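Local structure of chintase (Rhizomucor miehei, 5YUQ) at residues A180-G185 and Y235-K240; A191-P196 and S310-A315; S61-G66 and G101-W106; Q227-V232 and G346-S351. The protein hydrolyses chitin as a family 18 glycoside hydrolase of a thermophilic fungus, with an active site enclosed in a tunnel. All coordinates share one frame; numbering follows the deposited sequence.

Contact 1. Residues A180-G185 and Y235-K240; sequences AYDVNG and YGRVSK
Tyr235 sets its hydroxyl tip against the ring of Tyr181, with Tyr235 OH 3.3 Å from Tyr181 CD1 and the two side chains at about a right angle. Tyr181 and Asp182 belong to the Met-X-Tyr-Asp motif of family 18 chitinases, in the loop that follows strand 175-178 of the TIM barrel, while Tyr235 and Arg237 lie on the C-terminal part of strand 228-240. The grip centres on Asp182 OD1. Tyr235 OH donates to Asp182 OD1 over 2.6 Å, and Arg237 NH2 reaches Asp182 OD1 at 2.8 Å in a salt bridge. These two donors approach from opposite faces of the carboxylate plane, 49° and 62° out of it respectively, so the oxygen is clasped from both sides. The arginine chain bends at its third torsion (chi3 -61°), which turns the guanidinium edge to Asp182, the acceptor lying in its plane. Arg237 NE is tied to Ser282 O, a second anchor that limits rotation of the group. Asn194 OD1 accepts from the backbone N of Asp182 and also makes a weak bond to Arg237 NH1. A longer, weak bond from Arg237 NH1 to Asp182 OD1, at 3.1 Å, completes the salt bridge.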
loop_
_atom_site.group_PDB
_atom_site.type_symbol
_atom_site.label_atom_id
_atom_site.label_comp_id
_atom_site.label_asym_id
_atom_site.label_seq_id
_atom_site.Cartn_x
_atom_site.Cartn_y
_atom_site.Cartn_z
ATOM N N ALA A 180 -3.108 2.155 4.118
ATOM C CA ALA A 180 -4.506 2.366 4.470
ATOM C C ALA A 180 -5.388 2.269 3.240
ATOM O O ALA A 180 -6.087 3.209 2.884
ATOM C CB ALA A 180 -4.673 3.723 5.123
ATOM N N TYR A 181 -5.341 1.113 2.598
ATOM C CA TYR A 181 -6.164 0.841 1.445
ATOM C C TYR A 181 -6.329 -0.667 1.383
ATOM O O TYR A 181 -5.714 -1.382 2.175
ATOM C CB TYR A 181 -5.560 1.435 0.165
ATOM C CG TYR A 181 -4.057 1.320 0.002
ATOM C CD1 TYR A 181 -3.461 0.103 -0.274
ATOM C CD2 TYR A 181 -3.246 2.445 0.055
ATOM C CE1 TYR A 181 -2.091 -0.008 -0.448
ATOM C CE2 TYR A 181 -1.871 2.354 -0.135
ATOM C CZ TYR A 181 -1.301 1.124 -0.389
ATOM O OH TYR A 181 0.055 1.013 -0.585
ATOM N N ASP A 182 -7.187 -1.139 0.484
ATOM C CA ASP A 182 -7.607 -2.537 0.476
ATOM C C ASP A 182 -8.131 -2.936 1.848
ATOM O O ASP A 182 -7.921 -4.062 2.300
ATOM C CB ASP A 182 -6.466 -3.472 0.065
ATOM C CG ASP A 182 -5.929 -3.171 -1.310
ATOM O OD1 ASP A 182 -6.645 -2.547 -2.124
ATOM O OD2 ASP A 182 -4.780 -3.566 -1.578
ATOM N N VAL A 183 -8.817 -2.012 2.505
ATOM C CA VAL A 183 -9.260 -2.245 3.871
ATOM C C VAL A 183 -10.432 -3.217 3.895
ATOM O O VAL A 183 -10.439 -4.174 4.675
ATOM C CB VAL A 183 -9.638 -0.937 4.582
ATOM C CG1 VAL A 183 -10.244 -1.245 5.946
ATOM C CG2 VAL A 183 -8.412 -0.045 4.734
ATOM N N ASN A 184 -11.409 -2.993 3.025
ATOM C CA ASN A 184 -12.559 -3.879 2.978
ATOM C C ASN A 184 -12.633 -4.667 1.684
ATOM O O ASN A 184 -12.072 -4.262 0.662
ATOM C CB ASN A 184 -13.836 -3.084 3.214
ATOM C CG ASN A 184 -13.876 -2.487 4.597
ATOM O OD1 ASN A 184 -14.056 -3.202 5.575
ATOM N ND2 ASN A 184 -13.695 -1.178 4.689
ATOM N N GLY A 185 -13.305 -5.808 1.741
ATOM C CA GLY A 185 -13.480 -6.630 0.562
ATOM C C GLY A 185 -14.390 -7.804 0.821
ATOM O O GLY A 185 -15.265 -7.754 1.689
ATOM N N TYR A 235 -6.711 4.182 -7.006
ATOM C CA TYR A 235 -7.669 3.237 -7.566
ATOM C C TYR A 235 -8.791 3.050 -6.565
ATOM O O TYR A 235 -8.664 3.433 -5.395
ATOM C CB TYR A 235 -6.994 1.878 -7.806
ATOM C CG TYR A 235 -6.525 1.207 -6.522
ATOM C CD1 TYR A 235 -5.307 1.546 -5.941
ATOM C CD2 TYR A 235 -7.301 0.247 -5.895
ATOM C CE1 TYR A 235 -4.885 0.956 -4.774
ATOM C CE2 TYR A 235 -6.887 -0.354 -4.718
ATOM C CZ TYR A 235 -5.674 0.003 -4.167
ATOM O OH TYR A 235 -5.222 -0.572 -2.997
ATOM N N GLY A 236 -9.879 2.444 -7.026
ATOM C CA GLY A 236 -10.952 2.025 -6.154
ATOM C C GLY A 236 -11.189 0.539 -6.331
ATOM O O GLY A 236 -10.452 -0.129 -7.061
ATOM N N ARG A 237 -12.207 0.016 -5.664
ATOM C CA ARG A 237 -12.536 -1.404 -5.792
ATOM C C ARG A 237 -14.027 -1.588 -5.960
ATOM O O ARG A 237 -14.818 -0.896 -5.315
ATOM C CB ARG A 237 -12.058 -2.186 -4.567
ATOM C CG ARG A 237 -12.609 -3.609 -4.489
ATOM C CD ARG A 237 -11.827 -4.486 -3.507
ATOM N NE ARG A 237 -10.431 -4.603 -3.920
ATOM C CZ ARG A 237 -9.451 -3.856 -3.436
ATOM N NH1 ARG A 237 -9.706 -2.958 -2.490
ATOM N NH2 ARG A 237 -8.217 -4.018 -3.883
ATOM N N VAL A 238 -14.415 -2.506 -6.841
ATOM C CA VAL A 238 -15.816 -2.870 -6.956
ATOM C C VAL A 238 -16.154 -4.091 -6.107
ATOM O O VAL A 238 -15.340 -5.003 -5.947
ATOM C CB VAL A 238 -16.255 -3.107 -8.425
ATOM C CG1 VAL A 238 -16.214 -1.802 -9.206
ATOM C CG2 VAL A 238 -15.397 -4.177 -9.088
ATOM N N SER A 239 -17.344 -4.064 -5.522
ATOM C CA SER A 239 -17.927 -5.223 -4.865
ATOM C C SER A 239 -19.286 -5.451 -5.498
ATOM O O SER A 239 -19.869 -4.545 -6.096
ATOM C CB SER A 239 -18.106 -4.968 -3.373
ATOM O OG SER A 239 -16.853 -4.773 -2.735
ATOM N N LYS A 240 -19.801 -6.662 -5.366
ATOM C CA LYS A 240 -21.133 -6.963 -5.868
ATOM C C LYS A 240 -22.122 -6.905 -4.713
ATOM O O LYS A 240 -22.023 -7.693 -3.773
ATOM C CB LYS A 240 -21.161 -8.360 -6.475
ATOM C CG LYS A 240 -22.509 -8.698 -7.107
ATOM C CD LYS A 240 -22.537 -10.110 -7.642
ATOM C CE LYS A 240 -23.829 -10.338 -8.422
ATOM N NZ LYS A 240 -23.911 -11.728 -8.937
HETATM O O HOH W 1 -11.835 -2.387 -0.820
#

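Contact 2. Residues A191-P196 and S310-A315; sequences AGANAP and SKTPYA
Thr312 holds OG1 between its backbone N and carbonyl carbon (chi1 59°), which places that oxygen against the methyl of Ala193 and leaves CG2 anti to the carbonyl carbon, facing the backbone of Ala195. Ser310 adopts the same kind of first torsion (chi1 67°), and its OG stands beside Thr312 OG1 at 2.7 Å. Ser310 OG is also bonded to Asp307 OD2, so the pair is tied back to the preceding strand. Across the contact everything is van der Waals, with no hydrogen bond between the segments. Ala193 CB touches both oxygens, at 3.6 Å from Thr312 OG1 and 3.8 Å from Ser310 OG, a methyl seated over the two hydroxyls. Thr312 CG2 meets Ala195 O at 3.6 Å, and Pro196 CB packs against Ser310 CB, also at 3.6 Å. Each of the five residues involved is buried, although the shared surface is a modest 154 Å². Lys311 and Thr312 both face Asp307, which makes a G1 beta bulge where strand 302-307 turns back into strand 312-317; Lys311 has the left-handed backbone conformation expected at its first position. The bulge thus presents Ser310 and Thr312 to the loop running from strand 175-178 to helix 211-220. Around this contact, Ser310 and Leu197 share a backbone hydrogen bond, Pro196 is bonded to Gly211 at the start of helix 211-220, and Ala195 O accepts from Lys335 NZ of helix 329-341, whose side chain also touches Thr312.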
loop_
_atom_site.group_PDB
_atom_site.type_symbol
_atom_site.label_atom_id
_atom_site.label_comp_id
_atom_site.label_asym_id
_atom_site.label_seq_id
_atom_site.Cartn_x
_atom_site.Cartn_y
_atom_site.Cartn_z
ATOM N N ALA A 191 -20.366 -4.093 2.161
ATOM C CA ALA A 191 -19.432 -3.216 1.474
ATOM C C ALA A 191 -18.869 -2.215 2.473
ATOM O O ALA A 191 -19.540 -1.825 3.426
ATOM C CB ALA A 191 -20.134 -2.486 0.349
ATOM N N GLY A 192 -17.635 -1.789 2.245
ATOM C CA GLY A 192 -17.051 -0.721 3.030
ATOM C C GLY A 192 -16.109 0.037 2.132
ATOM O O GLY A 192 -15.953 -0.307 0.968
ATOM N N ALA A 193 -15.465 1.070 2.655
ATOM C CA ALA A 193 -14.567 1.839 1.812
ATOM C C ALA A 193 -13.244 1.107 1.566
ATOM O O ALA A 193 -12.763 0.343 2.412
ATOM C CB ALA A 193 -14.320 3.229 2.404
ATOM N N ASN A 194 -12.658 1.348 0.395
ATOM C CA ASN A 194 -11.343 0.810 0.081
ATOM C C ASN A 194 -10.302 1.433 0.994
ATOM O O ASN A 194 -9.424 0.760 1.538
ATOM C CB ASN A 194 -11.004 1.140 -1.376
ATOM C CG ASN A 194 -9.633 0.657 -1.781
ATOM O OD1 ASN A 194 -9.209 -0.437 -1.409
ATOM N ND2 ASN A 194 -8.930 1.473 -2.559
ATOM N N ALA A 195 -10.406 2.747 1.140
ATOM C CA ALA A 195 -9.443 3.508 1.916
ATOM C C ALA A 195 -10.178 4.497 2.799
ATOM O O ALA A 195 -10.058 5.704 2.618
ATOM C CB ALA A 195 -8.495 4.224 0.990
ATOM N N PRO A 196 -10.944 3.987 3.771
ATOM C CA PRO A 196 -11.680 4.912 4.633
ATOM C C PRO A 196 -10.725 5.767 5.439
ATOM O O PRO A 196 -9.695 5.261 5.897
ATOM C CB PRO A 196 -12.447 3.985 5.573
ATOM C CG PRO A 196 -11.656 2.706 5.593
ATOM C CD PRO A 196 -11.049 2.587 4.224
ATOM N N SER A 310 -16.641 7.751 6.170
ATOM C CA SER A 310 -15.286 7.413 5.739
ATOM C C SER A 310 -14.614 8.542 4.977
ATOM O O SER A 310 -13.413 8.489 4.731
ATOM C CB SER A 310 -15.292 6.148 4.874
ATOM O OG SER A 310 -15.955 6.376 3.646
ATOM N N LYS A 311 -15.394 9.564 4.621
ATOM C CA LYS A 311 -14.936 10.674 3.789
ATOM C C LYS A 311 -14.417 10.188 2.443
ATOM O O LYS A 311 -13.346 10.607 2.007
ATOM C CB LYS A 311 -13.844 11.501 4.487
ATOM C CG LYS A 311 -14.149 11.858 5.929
ATOM C CD LYS A 311 -15.344 12.790 6.020
ATOM C CE LYS A 311 -15.701 13.047 7.482
ATOM N NZ LYS A 311 -16.977 13.813 7.631
ATOM N N THR A 312 -15.189 9.326 1.777
ATOM C CA THR A 312 -14.823 8.821 0.451
ATOM C C THR A 312 -16.040 8.733 -0.456
ATOM O O THR A 312 -17.161 8.555 0.027
ATOM C CB THR A 312 -14.180 7.414 0.519
ATOM O OG1 THR A 312 -15.091 6.493 1.135
ATOM C CG2 THR A 312 -12.883 7.438 1.323
ATOM N N PRO A 313 -15.815 8.835 -1.773
ATOM C CA PRO A 313 -16.921 8.703 -2.727
ATOM C C PRO A 313 -17.203 7.236 -2.993
ATOM O O PRO A 313 -16.322 6.389 -2.836
ATOM C CB PRO A 313 -16.354 9.344 -3.993
ATOM C CG PRO A 313 -14.874 9.032 -3.906
ATOM C CD PRO A 313 -14.545 9.182 -2.440
ATOM N N TYR A 314 -18.430 6.936 -3.392
ATOM C CA TYR A 314 -18.723 5.606 -3.873
ATOM C C TYR A 314 -19.782 5.724 -4.938
ATOM O O TYR A 314 -20.444 6.754 -5.048
ATOM C CB TYR A 314 -19.159 4.670 -2.739
ATOM C CG TYR A 314 -20.446 5.048 -2.044
ATOM C CD1 TYR A 314 -20.464 6.005 -1.034
ATOM C CD2 TYR A 314 -21.638 4.421 -2.371
ATOM C CE1 TYR A 314 -21.639 6.334 -0.385
ATOM C CE2 TYR A 314 -22.811 4.744 -1.730
ATOM C CZ TYR A 314 -22.811 5.701 -0.748
ATOM O OH TYR A 314 -23.985 6.025 -0.116
ATOM N N ALA A 315 -19.914 4.689 -5.754
ATOM C CA ALA A 315 -20.850 4.750 -6.863
ATOM C C ALA A 315 -21.503 3.397 -7.043
ATOM O O ALA A 315 -20.901 2.363 -6.766
ATOM C CB ALA A 315 -20.136 5.187 -8.138
#

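Contact 3. Residues S61-G66 and G101-W106; sequences SLSVGG and GLNLDW
Asn103 OD1 is gripped by two hydroxyls, Ser63 OG across the contact and Tyr7 OH from strand 4-9. The bond Ser63 OG to Asn103 OD1 is 2.8 Å long and lies in the carbonyl plane of the amide, on a lone pair. Both side chains extend anti to their backbone N (Ser63 chi1 -171°), which brings hydroxyl and amide together on one face of the sheet. The other amide atom, Asn103 ND2, bonds to Thr146 OG1, and with both ends engaged the amide has its rotation fixed. Beneath these groups the axes of 61-65 and 101-105 run in the same direction, 24° apart, with alternating bonds: Asn103 N to Leu62 O at 2.8 Å, nearly straight, then Val64 N to Asn103 O and Asp105 N to Val64 O, also both 2.8 Å. These are neighbouring strands of the TIM barrel, joined by a beta-alpha-beta crossover that includes helix 80-97. Residues 101-106 lie within the segment matching the family 18 Asp-X-X-Asp-X-Asp-X-Glu signature, with Asn103 at its second Asp position and Glu107 at its end. As in relatives, Glu107 is probably the acid that protonates the leaving group, and Asp105 its neighbour in the motif. On the opposite face, Leu104 CD2 lies 3.8 Å from Val64 CB, the two side chains side by side, and Leu102 CD2 touches Val64 CG2 at 4.2 Å; helices 80-97 and 124-139 cover this apolar layer. At the far end Gly65 has backbone angles (phi 119°) that suit glycine, and a beta carbon there would point into Asp105 O. Gly66 N donates to that same carbonyl, Asp105 O, over 2.8 Å.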
loop_
_atom_site.group_PDB
_atom_site.type_symbol
_atom_site.label_atom_id
_atom_site.label_comp_id
_atom_site.label_asym_id
_atom_site.label_seq_id
_atom_site.Cartn_x
_atom_site.Cartn_y
_atom_site.Cartn_z
ATOM N N SER A 61 13.939 4.920 -3.913
ATOM C CA SER A 61 14.143 3.709 -3.142
ATOM C C SER A 61 13.631 2.518 -3.922
ATOM O O SER A 61 12.708 2.645 -4.714
ATOM C CB SER A 61 13.368 3.764 -1.826
ATOM O OG SER A 61 13.866 4.786 -0.983
ATOM N N LEU A 62 14.225 1.358 -3.681
ATOM C CA LEU A 62 13.692 0.107 -4.192
ATOM C C LEU A 62 12.820 -0.524 -3.121
ATOM O O LEU A 62 13.229 -0.614 -1.957
ATOM C CB LEU A 62 14.831 -0.844 -4.549
ATOM C CG LEU A 62 14.451 -2.233 -5.055
ATOM C CD1 LEU A 62 13.683 -2.133 -6.361
ATOM C CD2 LEU A 62 15.709 -3.072 -5.212
ATOM N N SER A 63 11.616 -0.932 -3.514
ATOM C CA SER A 63 10.730 -1.661 -2.620
ATOM C C SER A 63 10.974 -3.149 -2.772
ATOM O O SER A 63 10.953 -3.685 -3.885
ATOM C CB SER A 63 9.266 -1.331 -2.899
ATOM O OG SER A 63 8.431 -1.889 -1.888
ATOM N N VAL A 64 11.190 -3.807 -1.638
ATOM C CA VAL A 64 11.531 -5.219 -1.602
ATOM C C VAL A 64 10.393 -5.986 -0.944
ATOM O O VAL A 64 10.029 -5.706 0.202
ATOM C CB VAL A 64 12.834 -5.435 -0.787
ATOM C CG1 VAL A 64 13.156 -6.919 -0.648
ATOM C CG2 VAL A 64 13.987 -4.687 -1.437
ATOM N N GLY A 65 9.822 -6.945 -1.665
ATOM C CA GLY A 65 8.714 -7.717 -1.128
ATOM C C GLY A 65 7.479 -7.527 -1.979
ATOM O O GLY A 65 7.501 -7.811 -3.179
ATOM N N GLY A 66 6.408 -7.025 -1.369
ATOM C CA GLY A 66 5.132 -6.883 -2.046
ATOM C C GLY A 66 4.293 -8.129 -1.853
ATOM O O GLY A 66 4.745 -9.103 -1.261
ATOM N N GLY A 101 17.644 4.483 -1.130
ATOM C CA GLY A 101 17.059 3.777 -0.017
ATOM C C GLY A 101 16.428 2.448 -0.343
ATOM O O GLY A 101 16.360 2.041 -1.499
ATOM N N LEU A 102 15.967 1.774 0.700
ATOM C CA LEU A 102 15.251 0.519 0.557
ATOM C C LEU A 102 13.956 0.625 1.330
ATOM O O LEU A 102 13.944 1.070 2.475
ATOM C CB LEU A 102 16.074 -0.643 1.110
ATOM C CG LEU A 102 17.320 -1.051 0.329
ATOM C CD1 LEU A 102 18.171 -2.013 1.170
ATOM C CD2 LEU A 102 16.930 -1.683 -1.002
ATOM N N ASN A 103 12.873 0.220 0.681
ATOM C CA ASN A 103 11.554 0.185 1.280
ATOM C C ASN A 103 11.170 -1.280 1.435
ATOM O O ASN A 103 10.952 -1.968 0.446
ATOM C CB ASN A 103 10.562 0.910 0.352
ATOM C CG ASN A 103 9.112 0.763 0.799
ATOM O OD1 ASN A 103 8.329 0.031 0.191
ATOM N ND2 ASN A 103 8.745 1.485 1.851
ATOM N N LEU A 104 11.093 -1.776 2.665
ATOM C CA LEU A 104 10.805 -3.193 2.868
ATOM C C LEU A 104 9.301 -3.389 3.008
ATOM O O LEU A 104 8.657 -2.731 3.819
ATOM C CB LEU A 104 11.572 -3.754 4.073
ATOM C CG LEU A 104 13.092 -3.568 3.980
ATOM C CD1 LEU A 104 13.804 -4.363 5.077
ATOM C CD2 LEU A 104 13.627 -3.929 2.601
ATOM N N ASP A 105 8.742 -4.262 2.169
ATOM C CA ASP A 105 7.297 -4.458 2.073
ATOM C C ASP A 105 6.948 -5.929 2.290
ATOM O O ASP A 105 6.354 -6.592 1.446
ATOM C CB ASP A 105 6.808 -3.962 0.700
ATOM C CG ASP A 105 5.300 -3.869 0.595
ATOM O OD1 ASP A 105 4.581 -4.013 1.610
ATOM O OD2 ASP A 105 4.809 -3.640 -0.530
ATOM N N TRP A 106 7.334 -6.436 3.446
ATOM C CA TRP A 106 6.971 -7.780 3.856
ATOM C C TRP A 106 5.496 -7.795 4.236
ATOM O O TRP A 106 5.070 -7.093 5.160
ATOM C CB TRP A 106 7.838 -8.144 5.062
ATOM C CG TRP A 106 7.676 -9.528 5.619
ATOM C CD1 TRP A 106 6.775 -10.482 5.243
ATOM C CD2 TRP A 106 8.460 -10.106 6.667
ATOM N NE1 TRP A 106 6.951 -11.622 6.000
ATOM C CE2 TRP A 106 7.978 -11.411 6.882
ATOM C CE3 TRP A 106 9.527 -9.641 7.443
ATOM C CZ2 TRP A 106 8.532 -12.262 7.830
ATOM C CZ3 TRP A 106 10.073 -10.481 8.393
ATOM C CH2 TRP A 106 9.576 -11.782 8.577
HETATM O O HOH W 2 13.032 3.806 1.476
#

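Contact 4. Residues Q227-V232 and G346-S351; sequences QLVLGV and GVMLWS
Met348 folds its side chain over Gly231, with SD 3.5 Å and CE 3.7 Å from Gly231 CA, across these neighbouring parallel strands of the TIM barrel. CG lies between the backbone N and the carbonyl carbon (chi1 62°), and a bend at chi2 (81°) folds the thioether over Gly231; a beta carbon on Gly231 would collide with Met348 CE. Packing is close on this face: Val229 CG1 is 3.4 Å from Val347 C and 3.9 Å from Met348 CG, and Tyr7 and Tyr177 also touch Met348. On the other face Val232 and Leu349 cross obliquely, CG2 of Val232 meeting CB of Leu349 at 4.1 Å, and helix 329-341 covers Val232, Leu230 and Val347. Backbone bonds run from Leu230 N to Gly346 O, at 3.0 Å, through to Trp350 N to Val232 O, at 2.9 Å. Only side chains are looser at the ends. N-terminally, Leu228 turns its side-chain end away from the partner strand. C-terminally, partly exposed Trp350 leads its indole away from strand 228-232; a tryptophan here, before a cis peptide, is a family 18 hallmark and commonly floors the substrate site. One face of that indole carries Ser351 CB, 3.8 Å above the Trp350 ring plane and offset toward the rim.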
loop_
_atom_site.group_PDB
_atom_site.type_symbol
_atom_site.label_atom_id
_atom_site.label_comp_id
_atom_site.label_asym_id
_atom_site.label_seq_id
_atom_site.Cartn_x
_atom_site.Cartn_y
_atom_site.Cartn_z
ATOM N N GLN A 227 7.107 10.048 11.855
ATOM C CA GLN A 227 7.692 8.936 11.112
ATOM C C GLN A 227 6.629 8.074 10.452
ATOM O O GLN A 227 6.949 7.048 9.858
ATOM C CB GLN A 227 8.570 8.071 12.015
ATOM C CG GLN A 227 9.841 8.762 12.449
ATOM C CD GLN A 227 10.662 7.923 13.387
ATOM O OE1 GLN A 227 10.655 8.148 14.600
ATOM N NE2 GLN A 227 11.368 6.933 12.840
ATOM N N LEU A 228 5.370 8.476 10.575
ATOM C CA LEU A 228 4.291 7.759 9.900
ATOM C C LEU A 228 3.938 8.472 8.609
ATOM O O LEU A 228 3.904 9.701 8.547
ATOM C CB LEU A 228 3.055 7.657 10.787
ATOM C CG LEU A 228 3.243 6.827 12.052
ATOM C CD1 LEU A 228 1.998 6.921 12.904
ATOM C CD2 LEU A 228 3.556 5.363 11.713
ATOM N N VAL A 229 3.687 7.690 7.568
ATOM C CA VAL A 229 3.322 8.224 6.272
ATOM C C VAL A 229 2.005 7.568 5.890
ATOM O O VAL A 229 1.884 6.345 5.926
ATOM C CB VAL A 229 4.426 7.921 5.240
ATOM C CG1 VAL A 229 3.929 8.147 3.826
ATOM C CG2 VAL A 229 5.664 8.780 5.521
ATOM N N LEU A 230 1.001 8.375 5.574
ATOM C CA LEU A 230 -0.305 7.820 5.233
ATOM C C LEU A 230 -0.363 7.439 3.757
ATOM O O LEU A 230 -0.258 8.296 2.884
ATOM C CB LEU A 230 -1.421 8.819 5.544
ATOM C CG LEU A 230 -2.846 8.351 5.239
ATOM C CD1 LEU A 230 -3.212 7.144 6.079
ATOM C CD2 LEU A 230 -3.850 9.488 5.456
ATOM N N GLY A 231 -0.517 6.152 3.478
ATOM C CA GLY A 231 -0.637 5.704 2.100
ATOM C C GLY A 231 -2.049 5.870 1.593
ATOM O O GLY A 231 -3.006 5.640 2.332
ATOM N N VAL A 232 -2.173 6.237 0.321
ATOM C CA VAL A 232 -3.465 6.472 -0.304
ATOM C C VAL A 232 -3.471 5.792 -1.662
ATOM O O VAL A 232 -2.425 5.609 -2.276
ATOM C CB VAL A 232 -3.761 7.995 -0.466
ATOM C CG1 VAL A 232 -3.535 8.723 0.858
ATOM C CG2 VAL A 232 -2.892 8.611 -1.561
ATOM N N GLY A 346 4.295 12.474 6.094
ATOM C CA GLY A 346 3.924 12.684 4.714
ATOM C C GLY A 346 2.850 11.719 4.269
ATOM O O GLY A 346 2.160 11.102 5.084
ATOM N N VAL A 347 2.733 11.557 2.962
ATOM C CA VAL A 347 1.812 10.632 2.373
ATOM C C VAL A 347 2.527 9.902 1.266
ATOM O O VAL A 347 3.519 10.354 0.747
ATOM C CB VAL A 347 0.599 11.360 1.719
ATOM C CG1 VAL A 347 -0.220 12.067 2.750
ATOM C CG2 VAL A 347 1.074 12.236 0.558
ATOM N N MET A 348 1.998 8.721 0.943
ATOM C CA MET A 348 2.509 8.014 -0.219
ATOM C C MET A 348 1.324 7.534 -1.020
ATOM O O MET A 348 0.213 7.484 -0.507
ATOM C CB MET A 348 3.465 6.866 0.155
ATOM C CG MET A 348 2.872 5.730 0.996
ATOM S SD MET A 348 1.949 4.535 -0.009
ATOM C CE MET A 348 1.904 3.149 1.129
ATOM N N LEU A 349 1.565 7.165 -2.270
ATOM C CA LEU A 349 0.476 6.768 -3.145
ATOM C C LEU A 349 0.783 5.461 -3.857
ATOM O O LEU A 349 1.926 5.210 -4.244
ATOM C CB LEU A 349 0.171 7.874 -4.160
ATOM C CG LEU A 349 1.264 8.179 -5.188
ATOM C CD1 LEU A 349 0.960 7.465 -6.503
ATOM C CD2 LEU A 349 1.412 9.673 -5.419
ATOM N N TRP A 350 -0.250 4.639 -4.014
ATOM C CA TRP A 350 -0.182 3.440 -4.838
ATOM C C TRP A 350 -1.256 3.509 -5.918
ATOM O O TRP A 350 -2.442 3.475 -5.595
ATOM C CB TRP A 350 -0.426 2.166 -4.004
ATOM C CG TRP A 350 -0.337 0.956 -4.880
ATOM C CD1 TRP A 350 -1.314 0.455 -5.703
ATOM C CD2 TRP A 350 0.812 0.142 -5.079
ATOM N NE1 TRP A 350 -0.837 -0.636 -6.388
ATOM C CE2 TRP A 350 0.469 -0.850 -6.018
ATOM C CE3 TRP A 350 2.103 0.139 -4.538
ATOM C CZ2 TRP A 350 1.373 -1.825 -6.434
ATOM C CZ3 TRP A 350 2.996 -0.824 -4.950
ATOM C CH2 TRP A 350 2.632 -1.792 -5.887
ATOM N N SER A 351 -0.882 3.602 -7.195
ATOM C CA SER A 351 0.477 3.826 -7.669
ATOM C C SER A 351 0.398 4.830 -8.827
ATOM O O SER A 351 -0.685 5.093 -9.369
ATOM C CB SER A 351 1.128 2.511 -8.113
ATOM O OG SER A 351 0.303 1.847 -9.061
#

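In the fold
Contacts 3 and 4 are two strand pairings of one TIM barrel, their centres about 14 Å apart and their nearest atoms about 6 Å. Contact 1 continues from contact 4 along shared strand 228-240: Tyr181 OH packs on Met348 CE at 3.3 Å, linking the Tyr-Asp loop to strand 346-350. Contact 2 abuts contact 1, with centres about 8 Å apart; Asn184 ND2 lies 2.9 Å from Ala193 O, a probable hydrogen bond. Contacts 1 and 3 lie on opposite sides of the chain's centre, yet their nearest atoms are about 7 Å apart, consistent with Asp105, Tyr181, Asp182 and Trp350 lining one substrate site, as in other family 18 chitinases.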